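Local coordinates for protein proline dehydrogenase (PDB 3HAZ) that probably oxidises proline to glutamate in two steps, using FAD in a proline dehydrogenase part and NAD in an aldehyde dehydrogenase part, at residues Glu248-Ala253 with Ser827-His832. Residues are numbered along the deposited sequence; the frame is centred on the assembly and turned at random.
Sequences EAISRA and SDVATH
A mixed interdomain contact at the surface, a His-carboxylate hydrogen bond beside an apolar patch of Ile250 and Val829, joins the turn leading into helix 252-272 of the proline dehydrogenase part to the loop between helices 804-819 and 839-855 of the aldehyde dehydrogenase part. Glu248 and His832 meet tip to tip: NE2 of His832 donates to OE2 of Glu248 at 2.8 Å, the oxygen lying in the ring plane and receiving the N-H on its syn lone pair. CG of Glu248 sits between backbone N and carbonyl carbon (chi1 68°), and the chain runs extended beyond it to the ring. Carboxylate and ring are turned 38° apart. On its anti lone pair the same OE2 takes the hydroxyl of Ser251, OG to OE2 2.7 Å, so two donors grip one oxygen, while OE1 forms a salt bridge with Arg246. ND1 accepts from the backbone N of Lys822, which fixes the ring's rotation and is consistent with a neutral imidazole protonated on NE2. An alanine in place of Glu248 removes the acceptor shared by NE2 and OG and would probably loosen this link between the domains. Helix 252-272 connects the neighbouring parallel strands 235-238 and 276-279 of the TIM barrel, so the loop meets the barrel where an outer helix starts. A water bridges the segments, donating to OG of Ser251 and O of Ala830. Segment 827-832 is shaped by a type I turn from Asp828 to Thr831, with an Asx turn in which Asp828 OD1 accepts from N of Ala830 (3.1 Å). Against it packs Ile250, its CB 3.3 Å from O of Val829 and its CG2 3.6 Å from CG2 of Val829. Val829 also rests on Leu527 and Leu531 of helix 524-536.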
loop_
_atom_site.group_PDB
_atom_site.type_symbol
_atom_site.label_atom_id
_atom_site.label_comp_id
_atom_site.label_asym_id
_atom_site.label_seq_id
_atom_site.Cartn_x
_atom_site.Cartn_y
_atom_site.Cartn_z
ATOM N N GLU A 248 -39.600 19.735 -29.200
ATOM C CA GLU A 248 -38.978 20.012 -27.912
ATOM C C GLU A 248 -40.002 20.636 -26.967
ATOM O O GLU A 248 -40.920 21.341 -27.402
ATOM C CB GLU A 248 -37.810 20.989 -28.101
ATOM C CG GLU A 248 -38.272 22.393 -28.516
ATOM C CD GLU A 248 -37.144 23.285 -29.015
ATOM O OE1 GLU A 248 -35.964 22.937 -28.814
ATOM O OE2 GLU A 248 -37.445 24.339 -29.616
ATOM N N ALA A 249 -39.819 20.397 -25.673
ATOM C CA ALA A 249 -40.723 20.913 -24.646
ATOM C C ALA A 249 -41.017 22.415 -24.752
ATOM O O ALA A 249 -42.172 22.828 -24.645
ATOM C CB ALA A 249 -40.193 20.575 -23.265
ATOM N N ILE A 250 -39.987 23.238 -24.939
ATOM C CA ILE A 250 -40.207 24.686 -24.940
ATOM C C ILE A 250 -41.010 25.160 -26.154
ATOM O O ILE A 250 -41.580 26.252 -26.142
ATOM C CB ILE A 250 -38.898 25.504 -24.817
ATOM C CG1 ILE A 250 -38.001 25.286 -26.038
ATOM C CG2 ILE A 250 -38.175 25.177 -23.505
ATOM C CD1 ILE A 250 -36.801 26.207 -26.082
ATOM N N SER A 251 -41.059 24.339 -27.197
ATOM C CA SER A 251 -41.883 24.665 -28.358
ATOM C C SER A 251 -43.197 23.881 -28.356
ATOM O O SER A 251 -43.828 23.709 -29.396
ATOM C CB SER A 251 -41.106 24.411 -29.653
ATOM O OG SER A 251 -39.982 25.273 -29.749
ATOM N N ARG A 252 -43.611 23.410 -27.184
ATOM C CA ARG A 252 -44.815 22.585 -27.087
ATOM C C ARG A 252 -46.043 23.227 -27.744
ATOM O O ARG A 252 -46.821 22.542 -28.415
ATOM C CB ARG A 252 -45.119 22.228 -25.630
ATOM C CG ARG A 252 -46.533 21.683 -25.419
ATOM C CD ARG A 252 -46.777 21.257 -23.974
ATOM N NE ARG A 252 -46.297 19.900 -23.704
ATOM C CZ ARG A 252 -45.113 19.607 -23.167
ATOM N NH1 ARG A 252 -44.269 20.574 -22.843
ATOM N NH2 ARG A 252 -44.771 18.340 -22.960
ATOM N N ALA A 253 -46.219 24.536 -27.567
ATOM C CA ALA A 253 -47.404 25.197 -28.115
ATOM C C ALA A 253 -47.515 25.015 -29.627
ATOM O O ALA A 253 -48.559 24.599 -30.125
ATOM C CB ALA A 253 -47.442 26.678 -27.739
ATOM N N SER A 827 -38.390 36.342 -22.126
ATOM C CA SER A 827 -39.150 35.778 -21.014
ATOM C C SER A 827 -40.173 34.740 -21.473
ATOM O O SER A 827 -40.629 33.922 -20.676
ATOM C CB SER A 827 -39.828 36.881 -20.196
ATOM O OG SER A 827 -38.872 37.621 -19.451
ATOM N N ASP A 828 -40.543 34.777 -22.748
ATOM C CA ASP A 828 -41.362 33.709 -23.317
ATOM C C ASP A 828 -40.506 32.449 -23.442
ATOM O O ASP A 828 -39.419 32.481 -24.022
ATOM C CB ASP A 828 -41.928 34.118 -24.680
ATOM C CG ASP A 828 -42.688 32.985 -25.369
ATOM O OD1 ASP A 828 -42.998 31.969 -24.708
ATOM O OD2 ASP A 828 -42.978 33.112 -26.580
ATOM N N VAL A 829 -40.996 31.345 -22.887
ATOM C CA VAL A 829 -40.244 30.093 -22.850
ATOM C C VAL A 829 -39.958 29.543 -24.252
ATOM O O VAL A 829 -39.046 28.739 -24.441
ATOM C CB VAL A 829 -41.005 29.025 -22.035
ATOM C CG1 VAL A 829 -42.361 28.734 -22.683
ATOM C CG2 VAL A 829 -40.180 27.754 -21.902
ATOM N N ALA A 830 -40.736 29.980 -25.234
ATOM C CA ALA A 830 -40.604 29.472 -26.597
ATOM C C ALA A 830 -39.520 30.204 -27.389
ATOM O O ALA A 830 -39.175 29.796 -28.492
ATOM C CB ALA A 830 -41.938 29.564 -27.320
ATOM N N THR A 831 -38.986 31.282 -26.824
ATOM C CA THR A 831 -38.004 32.107 -27.526
ATOM C C THR A 831 -36.641 31.437 -27.600
ATOM O O THR A 831 -36.161 30.875 -26.616
ATOM C CB THR A 831 -37.848 33.486 -26.853
ATOM O OG1 THR A 831 -39.097 34.184 -26.923
ATOM C CG2 THR A 831 -36.777 34.310 -27.557
ATOM N N HIS A 832 -36.032 31.494 -28.776
ATOM C CA HIS A 832 -34.713 30.921 -28.998
ATOM C C HIS A 832 -33.677 32.029 -29.048
ATOM O O HIS A 832 -32.542 31.858 -28.602
ATOM C CB HIS A 832 -34.677 30.142 -30.321
ATOM C CG HIS A 832 -35.484 28.880 -30.308
ATOM N ND1 HIS A 832 -36.548 28.666 -31.160
ATOM C CD2 HIS A 832 -35.380 27.763 -29.548
ATOM C CE1 HIS A 832 -37.066 27.474 -30.922
ATOM N NE2 HIS A 832 -36.376 26.905 -29.948
HETATM O O HOH W 1 -40.219 27.910 -30.315
#